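Agarase (PDB 3WZ1) hydrolyses the beta-1,4-galactosidic linkages of agarose from within the chain, releasing mainly neoagarotetraose, through this family 16 glycoside hydrolase domain. Local coordinates at residues A[3-8]-A[266-271]; A[9-14]-A[103-108]. All coordinates share one frame; numbering follows the deposited sequence.

Interaction 1: residues A[3-8]-A[266-271]. With NA (sodium ion), chain B.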
loop_
_atom_site.group_PDB
_atom_site.type_symbol
_atom_site.label_atom_id
_atom_site.label_comp_id
_atom_site.label_asym_id
_atom_site.label_seq_id
_atom_site.Cartn_x
_atom_site.Cartn_y
_atom_site.Cartn_z
ATOM N N ALA A 3 -8.717 17.643 -10.225
ATOM C CA ALA A 3 -7.941 16.654 -9.462
ATOM C C ALA A 3 -6.802 16.121 -10.307
ATOM O O ALA A 3 -6.851 16.106 -11.546
ATOM C CB ALA A 3 -8.818 15.498 -9.003
ATOM N N ASP A 4 -5.750 15.661 -9.641
ATOM C CA ASP A 4 -4.597 15.140 -10.351
ATOM C C ASP A 4 -4.902 13.950 -11.242
ATOM O O ASP A 4 -4.199 13.726 -12.204
ATOM C CB ASP A 4 -3.474 14.772 -9.383
ATOM C CG ASP A 4 -2.795 15.975 -8.752
ATOM O OD1 ASP A 4 -2.863 17.100 -9.307
ATOM O OD2 ASP A 4 -2.153 15.789 -7.682
ATOM N N TRP A 5 -5.934 13.175 -10.902
ATOM C CA TRP A 5 -6.345 11.983 -11.667
ATOM C C TRP A 5 -7.384 12.279 -12.758
ATOM O O TRP A 5 -7.918 11.359 -13.361
ATOM C CB TRP A 5 -6.907 10.897 -10.722
ATOM C CG TRP A 5 -8.030 11.404 -9.875
ATOM C CD1 TRP A 5 -9.296 11.732 -10.289
ATOM C CD2 TRP A 5 -7.995 11.674 -8.463
ATOM N NE1 TRP A 5 -10.024 12.212 -9.245
ATOM C CE2 TRP A 5 -9.261 12.168 -8.103
ATOM C CE3 TRP A 5 -7.010 11.541 -7.465
ATOM C CZ2 TRP A 5 -9.569 12.549 -6.795
ATOM C CZ3 TRP A 5 -7.329 11.916 -6.171
ATOM C CH2 TRP A 5 -8.586 12.407 -5.851
ATOM N N ASP A 6 -7.703 13.554 -12.990
ATOM C CA ASP A 6 -8.723 13.905 -13.990
ATOM C C ASP A 6 -8.291 13.372 -15.346
ATOM O O ASP A 6 -7.163 13.611 -15.803
ATOM C CB ASP A 6 -8.939 15.423 -14.088
ATOM C CG ASP A 6 -9.798 16.004 -12.944
ATOM O OD1 ASP A 6 -10.413 15.281 -12.116
ATOM O OD2 ASP A 6 -9.855 17.254 -12.864
ATOM N N GLY A 7 -9.196 12.639 -15.983
ATOM C CA GLY A 7 -8.929 12.041 -17.287
ATOM C C GLY A 7 -8.267 10.694 -17.247
ATOM O O GLY A 7 -8.108 10.059 -18.294
ATOM N N VAL A 8 -7.864 10.234 -16.063
ATOM C CA VAL A 8 -7.213 8.928 -15.935
ATOM C C VAL A 8 -8.290 7.893 -15.624
ATOM O O VAL A 8 -8.850 7.868 -14.526
ATOM C CB VAL A 8 -6.091 8.939 -14.854
ATOM C CG1 VAL A 8 -5.387 7.598 -14.761
ATOM C CG2 VAL A 8 -5.121 10.093 -15.111
ATOM N N VAL A 266 3.732 9.654 -2.792
ATOM C CA VAL A 266 2.412 9.286 -3.302
ATOM C C VAL A 266 1.754 10.524 -3.883
ATOM O O VAL A 266 1.458 11.474 -3.172
ATOM C CB VAL A 266 1.574 8.629 -2.187
ATOM C CG1 VAL A 266 0.147 8.348 -2.669
ATOM C CG2 VAL A 266 2.257 7.359 -1.715
ATOM N N ASP A 267 1.540 10.512 -5.198
ATOM C CA ASP A 267 0.846 11.602 -5.891
ATOM C C ASP A 267 -0.637 11.622 -5.544
ATOM O O ASP A 267 -1.238 12.690 -5.353
ATOM C CB ASP A 267 1.034 11.472 -7.417
ATOM C CG ASP A 267 0.635 12.718 -8.167
ATOM O OD1 ASP A 267 0.676 13.833 -7.612
ATOM O OD2 ASP A 267 0.271 12.578 -9.359
ATOM N N TRP A 268 -1.250 10.441 -5.478
ATOM C CA TRP A 268 -2.672 10.344 -5.127
ATOM C C TRP A 268 -3.034 8.969 -4.616
ATOM O O TRP A 268 -2.392 7.968 -4.955
ATOM C CB TRP A 268 -3.599 10.709 -6.313
ATOM C CG TRP A 268 -3.805 9.644 -7.436
ATOM C CD1 TRP A 268 -4.344 8.364 -7.334
ATOM C CD2 TRP A 268 -3.574 9.846 -8.823
ATOM N NE1 TRP A 268 -4.409 7.771 -8.569
ATOM C CE2 TRP A 268 -3.931 8.672 -9.494
ATOM C CE3 TRP A 268 -3.050 10.918 -9.561
ATOM C CZ2 TRP A 268 -3.805 8.542 -10.858
ATOM C CZ3 TRP A 268 -2.945 10.796 -10.891
ATOM C CH2 TRP A 268 -3.308 9.607 -11.545
ATOM N N VAL A 269 -4.081 8.948 -3.803
ATOM C CA VAL A 269 -4.858 7.732 -3.559
ATOM C C VAL A 269 -6.301 8.066 -3.925
ATOM O O VAL A 269 -6.801 9.133 -3.591
ATOM C CB VAL A 269 -4.727 7.196 -2.120
ATOM C CG1 VAL A 269 -3.287 6.771 -1.827
ATOM C CG2 VAL A 269 -5.207 8.204 -1.072
ATOM N N ARG A 270 -6.954 7.157 -4.646
ATOM C CA ARG A 270 -8.329 7.378 -5.026
ATOM C C ARG A 270 -9.088 6.070 -4.942
ATOM O O ARG A 270 -8.524 4.964 -5.106
ATOM C CB ARG A 270 -8.429 8.017 -6.413
ATOM C CG ARG A 270 -8.010 7.148 -7.583
ATOM C CD ARG A 270 -8.117 7.908 -8.914
ATOM N NE ARG A 270 -7.747 7.056 -10.035
ATOM C CZ ARG A 270 -8.127 7.221 -11.307
ATOM N NH1 ARG A 270 -8.982 8.184 -11.644
ATOM N NH2 ARG A 270 -7.649 6.392 -12.231
ATOM N N PHE A 271 -10.381 6.213 -4.711
ATOM C CA PHE A 271 -11.239 5.090 -4.430
ATOM C C PHE A 271 -12.551 5.331 -5.134
ATOM O O PHE A 271 -13.069 6.451 -5.078
ATOM C CB PHE A 271 -11.469 4.976 -2.915
ATOM C CG PHE A 271 -10.211 5.060 -2.101
ATOM C CD1 PHE A 271 -9.723 6.280 -1.701
ATOM C CD2 PHE A 271 -9.513 3.917 -1.752
ATOM C CE1 PHE A 271 -8.538 6.367 -0.975
ATOM C CE2 PHE A 271 -8.339 4.001 -1.021
ATOM C CZ PHE A 271 -7.864 5.215 -0.637
HETATM NA NA NA B . -0.862 14.852 -6.071
#
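W5 and W268 meet because each carries CG between its backbone N and carbonyl carbon (chi1 55° and 77°), which turns the two indoles into an edge-to-face pair with planes 86° apart. The six-membered ring of W5 presents its edge, and W5 CB sits 3.7 Å from the centroid of the W268 six-membered ring, almost on the ring normal. R270 then runs along one face of the W5 ring, CD touching W5 CG at 3.6 Å, while A3 CB lies over the opposite face. Beyond that ring the guanidinium grips V8 O end-on: NH1 at 2.9 Å, in the carbonyl plane, and NH2 at 3.0 Å, from above it, with the oxygen in the guanidinium plane. R270 NE is salt-bridged to E105, whose carboxylate also takes the W268 indole N-H. An alanine in place of R270 would probably leave V8 O without both donors, strip the CD packing from the W5 face and cost E105 one charge partner. At the other end of the contact D4 OD2 and D267 OD1 stand 3.4 Å apart, a proximity explained by the sodium ion, which binds them at 2.3 and 2.4 Å, together with D267 O and the carbonyls of D28 and G72. Metal, R270–V8 hydrogen bonds and paired indoles thus hold the N-terminal loop against strand 264-276, and the cation is likely to offset repulsion between the two carboxylates.

Interaction 2: residues A[9-14]-A[103-108]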
loop_
_atom_site.group_PDB
_atom_site.type_symbol
_atom_site.label_atom_id
_atom_site.label_comp_id
_atom_site.label_asym_id
_atom_site.label_seq_id
_atom_site.Cartn_x
_atom_site.Cartn_y
_atom_site.Cartn_z
ATOM N N PRO A 9 -8.579 7.019 -16.588
ATOM C CA PRO A 9 -9.753 6.164 -16.363
ATOM C C PRO A 9 -9.554 5.128 -15.259
ATOM O O PRO A 9 -8.436 4.764 -14.926
ATOM C CB PRO A 9 -9.964 5.452 -17.701
ATOM C CG PRO A 9 -8.830 5.820 -18.576
ATOM C CD PRO A 9 -7.997 6.866 -17.937
ATOM N N VAL A 10 -10.678 4.654 -14.729
ATOM C CA VAL A 10 -10.692 3.468 -13.874
ATOM C C VAL A 10 -10.770 2.233 -14.788
ATOM O O VAL A 10 -11.686 2.123 -15.591
ATOM C CB VAL A 10 -11.894 3.516 -12.906
ATOM C CG1 VAL A 10 -12.005 2.232 -12.105
ATOM C CG2 VAL A 10 -11.789 4.706 -11.963
ATOM N N PRO A 11 -9.800 1.306 -14.691
ATOM C CA PRO A 11 -9.719 0.206 -15.661
ATOM C C PRO A 11 -10.650 -0.980 -15.379
ATOM O O PRO A 11 -10.873 -1.811 -16.254
ATOM C CB PRO A 11 -8.259 -0.211 -15.578
ATOM C CG PRO A 11 -7.865 0.107 -14.160
ATOM C CD PRO A 11 -8.624 1.343 -13.798
ATOM N N ALA A 12 -11.187 -1.056 -14.172
ATOM C CA ALA A 12 -12.103 -2.124 -13.812
ATOM C C ALA A 12 -13.517 -1.834 -14.342
ATOM O O ALA A 12 -13.846 -0.691 -14.668
ATOM C CB ALA A 12 -12.111 -2.301 -12.291
ATOM N N ASN A 13 -14.320 -2.893 -14.407
ATOM C CA ASN A 13 -15.705 -2.840 -14.904
ATOM C C ASN A 13 -16.655 -2.800 -13.707
ATOM O O ASN A 13 -16.650 -3.725 -12.872
ATOM C CB ASN A 13 -15.945 -4.103 -15.719
ATOM C CG ASN A 13 -17.339 -4.189 -16.320
ATOM O OD1 ASN A 13 -18.246 -3.420 -16.010
ATOM N ND2 ASN A 13 -17.513 -5.174 -17.197
ATOM N N PRO A 14 -17.476 -1.736 -13.600
ATOM C CA PRO A 14 -18.353 -1.586 -12.449
ATOM C C PRO A 14 -19.618 -2.439 -12.558
ATOM O O PRO A 14 -20.397 -2.490 -11.609
ATOM C CB PRO A 14 -18.704 -0.107 -12.480
ATOM C CG PRO A 14 -18.701 0.221 -13.917
ATOM C CD PRO A 14 -17.625 -0.612 -14.539
ATOM N N TYR A 103 -12.950 0.059 -5.946
ATOM C CA TYR A 103 -11.668 0.130 -6.661
ATOM C C TYR A 103 -10.761 1.078 -5.896
ATOM O O TYR A 103 -11.163 2.192 -5.602
ATOM C CB TYR A 103 -11.852 0.633 -8.106
ATOM C CG TYR A 103 -10.561 0.726 -8.877
ATOM C CD1 TYR A 103 -9.917 -0.424 -9.335
ATOM C CD2 TYR A 103 -9.951 1.959 -9.120
ATOM C CE1 TYR A 103 -8.726 -0.357 -10.029
ATOM C CE2 TYR A 103 -8.747 2.025 -9.797
ATOM C CZ TYR A 103 -8.136 0.866 -10.241
ATOM O OH TYR A 103 -6.940 0.927 -10.929
ATOM N N MET A 104 -9.546 0.629 -5.587
ATOM C CA MET A 104 -8.621 1.356 -4.703
ATOM C C MET A 104 -7.282 1.481 -5.417
ATOM O O MET A 104 -6.700 0.462 -5.776
ATOM C CB MET A 104 -8.433 0.562 -3.406
ATOM C CG MET A 104 -9.734 0.057 -2.820
ATOM S SD MET A 104 -9.554 -0.894 -1.271
ATOM C CE MET A 104 -8.662 -2.321 -1.841
ATOM N N GLU A 105 -6.795 2.707 -5.608
ATOM C CA GLU A 105 -5.629 2.935 -6.466
ATOM C C GLU A 105 -4.724 4.015 -5.923
ATOM O O GLU A 105 -5.203 5.039 -5.424
ATOM C CB GLU A 105 -6.110 3.314 -7.862
ATOM C CG GLU A 105 -5.016 3.390 -8.919
ATOM C CD GLU A 105 -5.522 4.105 -10.142
ATOM O OE1 GLU A 105 -5.546 5.362 -10.114
ATOM O OE2 GLU A 105 -5.832 3.411 -11.089
ATOM N N ALA A 106 -3.413 3.808 -6.042
ATOM C CA ALA A 106 -2.444 4.854 -5.734
ATOM C C ALA A 106 -1.557 5.106 -6.932
ATOM O O ALA A 106 -1.244 4.185 -7.673
ATOM C CB ALA A 106 -1.564 4.468 -4.568
ATOM N N ARG A 107 -1.143 6.362 -7.090
ATOM C CA ARG A 107 -0.076 6.701 -8.020
ATOM C C ARG A 107 1.113 7.122 -7.175
ATOM O O ARG A 107 1.015 8.046 -6.361
ATOM C CB ARG A 107 -0.496 7.823 -8.974
ATOM C CG ARG A 107 0.617 8.259 -9.932
ATOM C CD ARG A 107 0.152 9.272 -10.959
ATOM N NE ARG A 107 1.173 9.402 -12.003
ATOM C CZ ARG A 107 2.008 10.434 -12.149
ATOM N NH1 ARG A 107 1.976 11.488 -11.350
ATOM N NH2 ARG A 107 2.887 10.412 -13.134
ATOM N N ALA A 108 2.213 6.395 -7.326
ATOM C CA ALA A 108 3.310 6.492 -6.343
ATOM C C ALA A 108 4.654 6.136 -6.920
ATOM O O ALA A 108 4.731 5.451 -7.938
ATOM C CB ALA A 108 3.023 5.611 -5.136
#
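V10 CG1 lies over one face of the Y103 ring, 3.6 Å from CD2 and 4.0 Å from the ring centroid, 23° off the normal, a CH-pi contact displaced toward the rim. With Y103 CG anti to its backbone N (chi1 180°), the phenol extends from the strand toward the loop 9-14, where three consecutive residues receive it. P11 crosses the phenol at about a right angle, its CD 3.4 Å from Y103 OH and 3.6 Å from CZ, so the pyrrolidine packs at the hydroxyl end. A12 CB approaches CD1 at 4.1 Å, a looser apolar contact near the root of the ring. No hydrogen bond joins the two segments; the phenol is instead held along its own strand, where Y103 OH donates to E105 OE2 at 2.7 Å. That oxygen lies at the ring edge, in the ring plane, and is met on the anti side of the carboxylate, 25° out of its plane, which would restrict rotation of the phenol. E105 OE2 also pairs with R188, which in turn donates to P9 O, giving the loop an indirect polar tie to the strand. Around this apolar patch, W20 of strand 18-22 packs on V10 and Y103, Y192 of strand 187-195 touches A12 and Y103, and Y202 of strand 198-203 meets P11 and A12, leaving the loop laid across side chains from several strands of the jelly roll.

Interactions 1 and 2 have centres about 9 Å apart, on the same side of the chain's centre, and use consecutive parts of one N-terminal loop, 3-8 and then 9-14, ahead of strand 18-22. Their partner strands, 264-276 and 102-109, are antiparallel neighbours. Because 9-14 and 103-108 both fall between residues 8 and 266, interaction 2 is nested within interaction 1. Two salt bridges join the strands: R270 NE to E105 OE1 and D267 OD2 to R107 NH1, each 2.8 Å. The loop packs on both strands, away from the predicted catalytic residues, consistent with the hydrogen bonds and salt bridges thought likely to contribute, among other factors, to the enzyme's thermostability.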